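Local atomic coordinates of SusD homolog (PDB entry 3EHM), a protein that probably binds mucin O-glycans at the cell surface as a SusD-like lipoprotein of a gut symbiont, helping to take them up for use. Residues P418-Y423 against Q435-Q440; A355-I360 against K429-L434; G65-N70 against A444-A449; D285-A290 against Q379-V384. All coordinates share one frame; numbering follows the deposited sequence.

Contact 1: P418-Y423 against Q435-Q440; sequences PKWDDY and QKIITQ
The Lys436 side chain runs out from helix 429-445 over the backbone of the loop 418-423 and ends among its carbonyl oxygens. The chain is straight as far as CE and then turns at its last torsion (chi4 -66°), which brings the ammonium between two acceptors. Lys436 NZ donates to Lys419 O at 2.8 Å and to Asp422 O at 2.8 Å. Both carbonyls are met at a bend, 145° and 150° at the oxygen. Lys419 and Asp422 are the first and last residues of a type I beta turn, so the lysine ties both ends of the turn to a long helix of this largely helical SusD-like fold. Asp422 N also donates to Lys419 O, and it reaches that oxygen from the opposite face of the carbonyl plane to the ammonium. Thr416 OG1 and Ser417 O, just before the loop, bind the same ammonium. The carboxylate of Asp422 stands off, with Asp422 OD2 5.0 Å from Lys436 NZ. Its own partners are Lys393 and Ser417, and its charge probably still favours the protonated lysine. Trp420 CZ3 meets Ile437 CG1 at 4.0 Å, with the isoleucine at the edge of the indole and near its plane. Tyr423 crosses Lys436 at about a right angle, with Tyr423 CE2 4.0 Å from Lys436 CE. Pro418 CB lies 4.2 Å from Gln440 NE2, whose bond goes to Tyr387.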
# COMPACT_ATOMS: atom_id res chain seq x y z
N PRO A 418 -15.37 15.68 -3.30
CA PRO A 418 -15.68 14.80 -2.17
C PRO A 418 -17.17 14.49 -2.02
O PRO A 418 -17.55 13.39 -1.63
CB PRO A 418 -15.17 15.59 -0.95
CG PRO A 418 -14.14 16.51 -1.53
CD PRO A 418 -14.79 16.95 -2.81
N LYS A 419 -18.02 15.46 -2.35
CA LYS A 419 -19.46 15.28 -2.20
C LYS A 419 -20.00 14.17 -3.10
O LYS A 419 -19.82 14.19 -4.32
CB LYS A 419 -20.20 16.59 -2.48
CG LYS A 419 -21.68 16.54 -2.16
CD LYS A 419 -22.34 17.89 -2.39
CE LYS A 419 -23.84 17.81 -2.15
NZ LYS A 419 -24.49 19.11 -2.48
N TRP A 420 -20.67 13.20 -2.49
CA TRP A 420 -21.20 12.06 -3.22
C TRP A 420 -22.10 12.39 -4.41
O TRP A 420 -21.92 11.84 -5.49
CB TRP A 420 -21.94 11.14 -2.25
CG TRP A 420 -22.48 9.90 -2.90
CD1 TRP A 420 -23.75 9.70 -3.36
CD2 TRP A 420 -21.75 8.71 -3.20
NE1 TRP A 420 -23.86 8.46 -3.93
CE2 TRP A 420 -22.65 7.82 -3.84
CE3 TRP A 420 -20.43 8.30 -2.99
CZ2 TRP A 420 -22.26 6.55 -4.27
CZ3 TRP A 420 -20.05 7.03 -3.42
CH2 TRP A 420 -20.96 6.17 -4.05
N ASP A 421 -23.05 13.30 -4.20
CA ASP A 421 -24.00 13.68 -5.24
C ASP A 421 -23.51 14.70 -6.27
O ASP A 421 -24.28 15.12 -7.14
CB ASP A 421 -25.29 14.20 -4.59
CG ASP A 421 -25.84 13.26 -3.55
OD1 ASP A 421 -26.05 12.06 -3.87
OD2 ASP A 421 -26.09 13.71 -2.40
N ASP A 422 -22.25 15.10 -6.18
CA ASP A 422 -21.68 16.10 -7.09
C ASP A 422 -20.89 15.43 -8.21
O ASP A 422 -19.77 14.96 -7.99
CB ASP A 422 -20.78 17.05 -6.29
CG ASP A 422 -20.21 18.17 -7.14
OD1 ASP A 422 -21.00 18.87 -7.82
OD2 ASP A 422 -18.98 18.37 -7.11
N TYR A 423 -21.45 15.40 -9.42
CA TYR A 423 -20.79 14.74 -10.55
C TYR A 423 -20.21 15.63 -11.64
O TYR A 423 -20.87 16.54 -12.14
CB TYR A 423 -21.75 13.73 -11.19
CG TYR A 423 -22.26 12.73 -10.19
CD1 TYR A 423 -23.53 12.85 -9.63
CD2 TYR A 423 -21.44 11.70 -9.74
CE1 TYR A 423 -23.96 11.98 -8.63
CE2 TYR A 423 -21.86 10.83 -8.74
CZ TYR A 423 -23.11 10.98 -8.19
OH TYR A 423 -23.50 10.13 -7.17
N GLN A 435 -14.79 6.38 -8.58
CA GLN A 435 -13.66 7.29 -8.51
C GLN A 435 -13.61 8.00 -7.16
O GLN A 435 -12.54 8.16 -6.57
CB GLN A 435 -13.73 8.32 -9.65
CG GLN A 435 -12.57 9.31 -9.66
CD GLN A 435 -12.68 10.30 -10.79
OE1 GLN A 435 -13.77 10.74 -11.14
NE2 GLN A 435 -11.54 10.68 -11.36
N LYS A 436 -14.78 8.43 -6.67
CA LYS A 436 -14.86 9.10 -5.38
C LYS A 436 -14.44 8.14 -4.27
O LYS A 436 -13.66 8.50 -3.39
CB LYS A 436 -16.30 9.59 -5.10
CG LYS A 436 -16.78 10.74 -6.00
CD LYS A 436 -18.23 11.10 -5.68
CE LYS A 436 -18.77 12.20 -6.59
NZ LYS A 436 -18.07 13.51 -6.38
N ILE A 437 -14.95 6.91 -4.33
CA ILE A 437 -14.62 5.88 -3.34
C ILE A 437 -13.11 5.61 -3.28
O ILE A 437 -12.52 5.62 -2.21
CB ILE A 437 -15.34 4.55 -3.66
CG1 ILE A 437 -16.84 4.71 -3.47
CG2 ILE A 437 -14.80 3.43 -2.75
CD1 ILE A 437 -17.65 3.53 -3.97
N ILE A 438 -12.50 5.37 -4.44
CA ILE A 438 -11.07 5.08 -4.51
C ILE A 438 -10.21 6.28 -4.14
O ILE A 438 -9.16 6.14 -3.51
CB ILE A 438 -10.67 4.58 -5.91
CG1 ILE A 438 -11.50 3.34 -6.28
CG2 ILE A 438 -9.18 4.25 -5.95
CD1 ILE A 438 -11.37 2.19 -5.28
N THR A 439 -10.65 7.48 -4.54
CA THR A 439 -9.91 8.69 -4.24
C THR A 439 -9.89 8.94 -2.73
O THR A 439 -8.86 9.29 -2.16
CB THR A 439 -10.52 9.91 -4.96
OG1 THR A 439 -10.40 9.72 -6.38
CG2 THR A 439 -9.80 11.19 -4.57
N GLN A 440 -11.04 8.75 -2.08
CA GLN A 440 -11.12 8.94 -0.64
C GLN A 440 -10.39 7.82 0.10
O GLN A 440 -9.82 8.05 1.16
CB GLN A 440 -12.58 9.01 -0.20
CG GLN A 440 -13.24 10.34 -0.52
CD GLN A 440 -12.51 11.52 0.10
OE1 GLN A 440 -12.17 11.49 1.29
NE2 GLN A 440 -12.27 12.56 -0.69

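Contact 2: A355-I360 against K429-L434; sequences ALYNLI and KQEEQL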
# COMPACT_ATOMS: atom_id res chain seq x y z
N ALA A 355 -20.88 -2.67 -2.47
CA ALA A 355 -22.29 -2.35 -2.58
C ALA A 355 -22.59 -1.69 -3.92
O ALA A 355 -23.65 -1.92 -4.51
CB ALA A 355 -22.71 -1.43 -1.43
N LEU A 356 -21.66 -0.87 -4.40
CA LEU A 356 -21.84 -0.18 -5.67
C LEU A 356 -21.99 -1.17 -6.83
O LEU A 356 -22.70 -0.89 -7.80
CB LEU A 356 -20.65 0.75 -5.93
CG LEU A 356 -20.68 1.61 -7.20
CD1 LEU A 356 -21.87 2.55 -7.16
CD2 LEU A 356 -19.38 2.41 -7.32
N TYR A 357 -21.34 -2.32 -6.72
CA TYR A 357 -21.43 -3.34 -7.77
C TYR A 357 -22.31 -4.52 -7.38
O TYR A 357 -22.19 -5.61 -7.93
CB TYR A 357 -20.02 -3.80 -8.15
CG TYR A 357 -19.28 -2.73 -8.94
CD1 TYR A 357 -19.50 -2.57 -10.30
CD2 TYR A 357 -18.44 -1.82 -8.29
CE1 TYR A 357 -18.92 -1.51 -11.01
CE2 TYR A 357 -17.85 -0.76 -8.99
CZ TYR A 357 -18.09 -0.62 -10.35
OH TYR A 357 -17.53 0.43 -11.04
N ASN A 358 -23.20 -4.29 -6.42
CA ASN A 358 -24.14 -5.30 -5.95
C ASN A 358 -23.57 -6.62 -5.45
O ASN A 358 -24.17 -7.68 -5.65
CB ASN A 358 -25.16 -5.60 -7.06
CG ASN A 358 -26.23 -4.54 -7.18
OD1 ASN A 358 -25.94 -3.37 -7.42
ND2 ASN A 358 -27.48 -4.95 -7.01
N LEU A 359 -22.41 -6.57 -4.80
CA LEU A 359 -21.80 -7.78 -4.27
C LEU A 359 -22.32 -8.01 -2.85
O LEU A 359 -22.36 -9.14 -2.37
CB LEU A 359 -20.27 -7.65 -4.28
CG LEU A 359 -19.64 -7.36 -5.65
CD1 LEU A 359 -18.13 -7.34 -5.52
CD2 LEU A 359 -20.07 -8.42 -6.65
N ILE A 360 -22.69 -6.92 -2.18
CA ILE A 360 -23.23 -6.98 -0.83
C ILE A 360 -24.40 -6.00 -0.75
O ILE A 360 -24.62 -5.21 -1.66
CB ILE A 360 -22.20 -6.55 0.24
CG1 ILE A 360 -21.83 -5.07 0.04
CG2 ILE A 360 -20.96 -7.42 0.15
CD1 ILE A 360 -20.93 -4.51 1.14
N LYS A 429 -21.86 7.88 -14.36
CA LYS A 429 -22.16 8.14 -12.96
C LYS A 429 -21.57 7.07 -12.05
O LYS A 429 -20.94 7.39 -11.04
CB LYS A 429 -23.67 8.23 -12.74
CG LYS A 429 -24.05 8.64 -11.33
CD LYS A 429 -25.55 8.74 -11.18
CE LYS A 429 -25.93 9.11 -9.76
NZ LYS A 429 -27.41 9.25 -9.60
N GLN A 430 -21.78 5.81 -12.40
CA GLN A 430 -21.25 4.72 -11.58
C GLN A 430 -19.72 4.79 -11.53
O GLN A 430 -19.12 4.58 -10.48
CB GLN A 430 -21.68 3.36 -12.14
CG GLN A 430 -21.25 2.18 -11.26
CD GLN A 430 -21.71 0.84 -11.79
OE1 GLN A 430 -21.37 0.45 -12.91
NE2 GLN A 430 -22.48 0.12 -10.99
N GLU A 431 -19.09 5.08 -12.67
CA GLU A 431 -17.64 5.17 -12.72
C GLU A 431 -17.11 6.31 -11.85
O GLU A 431 -16.06 6.17 -11.23
CB GLU A 431 -17.16 5.38 -14.16
CG GLU A 431 -17.11 4.11 -15.00
CD GLU A 431 -15.88 3.26 -14.69
OE1 GLU A 431 -14.75 3.76 -14.85
OE2 GLU A 431 -16.05 2.08 -14.29
N GLU A 432 -17.84 7.43 -11.80
CA GLU A 432 -17.39 8.55 -10.98
C GLU A 432 -17.60 8.25 -9.51
O GLU A 432 -16.83 8.70 -8.67
CB GLU A 432 -18.12 9.85 -11.36
CG GLU A 432 -17.54 11.06 -10.65
CD GLU A 432 -17.99 12.39 -11.23
OE1 GLU A 432 -18.62 12.39 -12.31
OE2 GLU A 432 -17.69 13.43 -10.60
N GLN A 433 -18.65 7.50 -9.20
CA GLN A 433 -18.91 7.13 -7.82
C GLN A 433 -17.75 6.25 -7.34
O GLN A 433 -17.28 6.39 -6.22
CB GLN A 433 -20.25 6.38 -7.71
CG GLN A 433 -21.44 7.25 -8.06
CD GLN A 433 -22.78 6.54 -7.93
OE1 GLN A 433 -22.90 5.37 -8.31
NE2 GLN A 433 -23.78 7.24 -7.43
N LEU A 434 -17.29 5.35 -8.21
CA LEU A 434 -16.15 4.50 -7.86
C LEU A 434 -14.93 5.40 -7.69
O LEU A 434 -14.13 5.22 -6.78
CB LEU A 434 -15.87 3.47 -8.96
CG LEU A 434 -14.60 2.63 -8.75
CD1 LEU A 434 -14.75 1.77 -7.50
CD2 LEU A 434 -14.34 1.75 -9.96
O HOH W 1 -18.06 0.51 -13.49
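Leu356, Tyr357 and Gln430 bury the most surface here, where the C-terminal end of helix 344-356 meets the first turns of helix 429-445. The two methyls of Leu356 point to different neighbours. Leu356 CD1 lies 3.2 Å from Gln433 OE1, in an amide whose NE2 bonds to Tyr423 OH. Leu356 CD2 packs on Leu434 CB at 4.0 Å. Gln430 has its CG anti to the backbone N (chi1 -175°) and stretches across toward the helix end. Its amide lies obliquely against the Tyr357 ring, the planes 36° apart, with Gln430 OE1 3.7 Å from Tyr357 CE1. Gln430 NE2 gives Leu356 O a weak, bent hydrogen bond of 3.4 Å. The helix carrying Leu356 ends in a Schellman motif, with Asn358 at the positive-phi position. Tyr357 has left the helix, and Tyr357 OH touches Leu434 CD2 at 3.6 Å. The rings of His216 and Phe217 also meet Tyr357. A water donates to Glu431 OE2 (2.7 Å) and also bonds Tyr357 OH, at a short 2.5 Å. Arg523 forms a salt bridge with the same carboxylate. Packing, partly against glutamine amides, thus does most of the work; the one direct hydrogen bond is weak, and the tyrosine-glutamate link runs through water.

Contact 3: G65-N70 against A444-A449; sequences GYFGNN and ALYPNA
Tyr66 and Pro447 mark the closest backbone approach, with CA atoms 7.1 Å apart, where a strand about to start meets the turn between two helices; a cis peptide precedes Pro447, and Asn448 holds the N-cap position of the next helix. The Tyr66 ring lies alongside the backbone of residues 445-449 and takes the edge of Tyr446 on one face. Tyr446 has its CG anti to the backbone N (chi1 176°), which turns its ring edge to Tyr66. This edge-to-face pair has centroids 5.2 Å apart and planes at 75°, with Tyr446 CD2 3.8 Å from Tyr66 CG. Tyr446 CB adds a CH-pi contact to the same ring, 20° off its normal. One edge of Tyr66, on its CD1 side, points at the start of helix 449-459, with Tyr66 CD1 4.0 Å from Ala449 CB. Tyr66 OH sits 3.3 Å from Leu445 CB and bonds to Tyr442 O, one turn back in the helix. Phe67 completes an aromatic cluster with Tyr66 and Tyr446. Phe67 CE2 lies 3.6 Å from Tyr446 CE2, the two rings being oblique, and the Phe67 edge meets Pro447 CB. Pro447 CB covers the centre of one Tyr446 face. The rings of Tyr291 and Phe292 meet Tyr446. In this buried contact, strand 67-69, paired antiparallel with strand 270-272, packs against the turn joining helix 429-445 to helix 449-459.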
# COMPACT_ATOMS: atom_id res chain seq x y z
N GLY A 65 2.29 9.68 -5.81
CA GLY A 65 2.23 11.01 -5.23
C GLY A 65 2.02 11.18 -3.74
O GLY A 65 1.64 12.27 -3.30
N TYR A 66 2.21 10.12 -2.96
CA TYR A 66 2.10 10.24 -1.51
C TYR A 66 3.34 11.02 -1.10
O TYR A 66 3.30 11.89 -0.22
CB TYR A 66 2.18 8.87 -0.82
CG TYR A 66 0.87 8.15 -0.54
CD1 TYR A 66 0.87 6.95 0.15
CD2 TYR A 66 -0.35 8.68 -0.95
CE1 TYR A 66 -0.31 6.27 0.43
CE2 TYR A 66 -1.54 8.01 -0.68
CZ TYR A 66 -1.51 6.81 0.02
OH TYR A 66 -2.67 6.13 0.30
N PHE A 67 4.45 10.70 -1.76
CA PHE A 67 5.74 11.34 -1.49
C PHE A 67 6.40 11.85 -2.75
O PHE A 67 6.01 11.48 -3.86
CB PHE A 67 6.71 10.35 -0.83
CG PHE A 67 6.11 9.56 0.29
CD1 PHE A 67 5.88 8.19 0.14
CD2 PHE A 67 5.76 10.17 1.48
CE1 PHE A 67 5.30 7.45 1.17
CE2 PHE A 67 5.17 9.44 2.51
CZ PHE A 67 4.94 8.08 2.35
N GLY A 68 7.41 12.69 -2.56
CA GLY A 68 8.19 13.25 -3.65
C GLY A 68 9.63 13.07 -3.21
O GLY A 68 9.93 13.26 -2.03
N ASN A 69 10.52 12.70 -4.13
CA ASN A 69 11.92 12.48 -3.78
C ASN A 69 12.81 13.70 -4.00
O ASN A 69 12.75 14.35 -5.05
CB ASN A 69 12.52 11.33 -4.60
CG ASN A 69 11.75 10.03 -4.47
OD1 ASN A 69 11.41 9.59 -3.37
ND2 ASN A 69 11.49 9.39 -5.61
N ASN A 70 13.65 14.01 -3.01
CA ASN A 70 14.61 15.11 -3.13
C ASN A 70 15.90 14.45 -3.61
O ASN A 70 16.94 14.53 -2.96
CB ASN A 70 14.82 15.78 -1.76
CG ASN A 70 15.94 16.81 -1.77
OD1 ASN A 70 16.23 17.43 -2.80
ND2 ASN A 70 16.56 17.01 -0.62
N ALA A 444 -7.32 8.10 2.82
CA ALA A 444 -7.36 7.42 4.12
C ALA A 444 -6.28 6.36 4.30
O ALA A 444 -5.90 6.05 5.43
CB ALA A 444 -8.74 6.80 4.33
N LEU A 445 -5.79 5.80 3.20
CA LEU A 445 -4.75 4.77 3.27
C LEU A 445 -3.37 5.31 3.60
O LEU A 445 -2.50 4.56 4.05
CB LEU A 445 -4.67 4.02 1.94
CG LEU A 445 -5.67 2.88 1.69
CD1 LEU A 445 -5.58 2.43 0.24
CD2 LEU A 445 -5.36 1.72 2.63
N TYR A 446 -3.15 6.60 3.39
CA TYR A 446 -1.83 7.19 3.66
C TYR A 446 -1.37 6.78 5.06
O TYR A 446 -2.13 6.87 6.02
CB TYR A 446 -1.88 8.72 3.53
CG TYR A 446 -0.57 9.38 3.91
CD1 TYR A 446 -0.34 9.83 5.21
CD2 TYR A 446 0.46 9.51 2.97
CE1 TYR A 446 0.88 10.38 5.57
CE2 TYR A 446 1.69 10.06 3.33
CZ TYR A 446 1.90 10.48 4.64
OH TYR A 446 3.12 10.97 5.02
N PRO A 447 -0.10 6.36 5.20
CA PRO A 447 0.94 6.23 4.18
C PRO A 447 1.15 4.83 3.59
O PRO A 447 2.26 4.50 3.18
CB PRO A 447 2.18 6.69 4.93
CG PRO A 447 1.97 5.99 6.25
CD PRO A 447 0.49 6.23 6.55
N ASN A 448 0.10 4.01 3.55
CA ASN A 448 0.22 2.66 2.99
C ASN A 448 0.33 2.76 1.47
O ASN A 448 -0.64 2.52 0.74
CB ASN A 448 -1.01 1.83 3.37
CG ASN A 448 -0.79 0.34 3.19
OD1 ASN A 448 0.02 -0.09 2.36
ND2 ASN A 448 -1.52 -0.46 3.96
N ALA A 449 1.53 3.09 0.99
CA ALA A 449 1.80 3.27 -0.43
C ALA A 449 1.56 2.08 -1.36
O ALA A 449 1.00 2.25 -2.44
CB ALA A 449 3.24 3.77 -0.61

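Contact 4: D285-A290 against Q379-V384; sequences DPRLSA and QGVSGV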
# COMPACT_ATOMS: atom_id res chain seq x y z
N ASP A 285 -8.98 19.74 2.87
CA ASP A 285 -8.88 18.60 3.77
C ASP A 285 -8.07 18.89 5.03
O ASP A 285 -6.88 19.23 4.95
CB ASP A 285 -8.22 17.44 3.02
CG ASP A 285 -8.64 16.08 3.54
OD1 ASP A 285 -8.63 15.87 4.77
OD2 ASP A 285 -8.96 15.21 2.70
N PRO A 286 -8.69 18.74 6.22
CA PRO A 286 -7.97 19.00 7.47
C PRO A 286 -6.86 17.97 7.72
O PRO A 286 -6.06 18.12 8.64
CB PRO A 286 -9.08 18.91 8.52
CG PRO A 286 -10.00 17.88 7.93
CD PRO A 286 -10.07 18.31 6.48
N ARG A 287 -6.82 16.92 6.90
CA ARG A 287 -5.80 15.90 7.06
C ARG A 287 -4.46 16.38 6.51
O ARG A 287 -3.42 15.78 6.78
CB ARG A 287 -6.22 14.60 6.36
CG ARG A 287 -7.27 13.82 7.15
CD ARG A 287 -7.86 12.65 6.37
NE ARG A 287 -8.58 13.11 5.18
CZ ARG A 287 -9.31 12.32 4.41
NH1 ARG A 287 -9.43 11.03 4.69
NH2 ARG A 287 -9.94 12.82 3.35
N LEU A 288 -4.48 17.48 5.76
CA LEU A 288 -3.24 18.03 5.21
C LEU A 288 -2.28 18.33 6.36
O LEU A 288 -1.11 17.93 6.33
CB LEU A 288 -3.53 19.32 4.43
CG LEU A 288 -2.32 20.08 3.89
CD1 LEU A 288 -1.46 19.17 3.02
CD2 LEU A 288 -2.80 21.27 3.08
N SER A 289 -2.78 19.03 7.37
CA SER A 289 -1.98 19.41 8.53
C SER A 289 -1.64 18.21 9.41
O SER A 289 -0.62 18.22 10.11
CB SER A 289 -2.74 20.45 9.37
OG SER A 289 -1.95 20.86 10.47
N ALA A 290 -2.48 17.19 9.38
CA ALA A 290 -2.23 16.00 10.19
C ALA A 290 -1.14 15.14 9.57
O ALA A 290 -0.37 14.49 10.28
CB ALA A 290 -3.51 15.19 10.33
N GLN A 379 -7.33 10.11 12.20
CA GLN A 379 -6.34 11.18 12.14
C GLN A 379 -6.53 12.28 13.18
O GLN A 379 -5.77 13.25 13.21
CB GLN A 379 -6.33 11.79 10.73
CG GLN A 379 -6.19 10.74 9.62
CD GLN A 379 -4.95 9.89 9.77
OE1 GLN A 379 -4.87 8.78 9.25
NE2 GLN A 379 -3.95 10.42 10.48
N GLY A 380 -7.55 12.14 14.02
CA GLY A 380 -7.80 13.13 15.05
C GLY A 380 -8.20 14.51 14.55
O GLY A 380 -7.93 15.51 15.21
N VAL A 381 -8.83 14.57 13.38
CA VAL A 381 -9.26 15.86 12.84
C VAL A 381 -10.77 15.97 12.87
O VAL A 381 -11.47 14.96 12.98
CB VAL A 381 -8.77 16.06 11.39
CG1 VAL A 381 -7.26 16.22 11.38
CG2 VAL A 381 -9.21 14.89 10.53
N SER A 382 -11.27 17.19 12.76
CA SER A 382 -12.71 17.44 12.79
C SER A 382 -13.20 18.16 11.54
O SER A 382 -12.42 18.49 10.65
CB SER A 382 -13.04 18.27 14.03
OG SER A 382 -12.31 19.48 14.03
N GLY A 383 -14.51 18.39 11.48
CA GLY A 383 -15.10 19.08 10.34
C GLY A 383 -15.52 18.17 9.20
O GLY A 383 -15.57 18.60 8.04
N VAL A 384 -15.84 16.92 9.51
CA VAL A 384 -16.22 15.97 8.48
C VAL A 384 -17.49 16.35 7.70
O VAL A 384 -17.59 16.06 6.51
CB VAL A 384 -16.38 14.54 9.07
CG1 VAL A 384 -17.59 14.47 9.99
CG2 VAL A 384 -16.50 13.52 7.94
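Pro286 meets Val381 almost at a right angle, next to Asp285, which prepares the helix start. Asp285 OD1 accepts from Arg287 N at 3.0 Å, a capping bond. Its carboxylate also holds the Arg287 side chain side-on, through Arg287 NE to Asp285 OD1 (2.8 Å) and Arg287 NH2 to Asp285 OD2 (2.7 Å). The two groups lie nearly in one plane, which fixes the rotation of the guanidinium. Pro286 CG packs against Val381 CG2 at 4.0 Å, and Pro286 O is 3.5 Å from Val381 CG1. Arg287 contributes its aliphatic part. Arg287 CG touches Val381 CG2 at 4.0 Å and Gln379 CG at 4.1 Å. With Val381 CG1 anti to the carbonyl carbon (chi1 -68°), CG2 stands between the backbone N and the carbonyl carbon, where it meets both Pro286 and Arg287. Val381 CG1 turns to Ala290 CB, 4.0 Å away. Ala290 lies one turn along the helix and also faces Gln379. The contact thus sets the short helix 287-291 on the loop that leaves helix 364-378 through a Schellman turn at Gly380 and enters helix 384-388. Phe376 of helix 364-378 touches Pro286, Arg287 and Val381, and Leu443 of helix 429-445 lies against Asp285 and Arg287.

Helix 429-445 is common to contacts 2, 1 and 3, in that order along it. Contacts 1 and 2 have centres 11 Å apart and touch, Tyr423 OH lying 2.9 Å from Gln433 NE2 in a probable hydrogen bond. Contact 3 takes the far end of the helix, its centre about 26 Å from that of contact 2. Contact 4 does not use this helix but adjoins it. Its Arg287 approaches Gln440 of contact 1 and Ala444 of contact 3, with both centres about 17 Å away. Contact 3 lies deepest, its centre about 9 Å from the chain centre, and its loop along the sequence encloses the other three contacts.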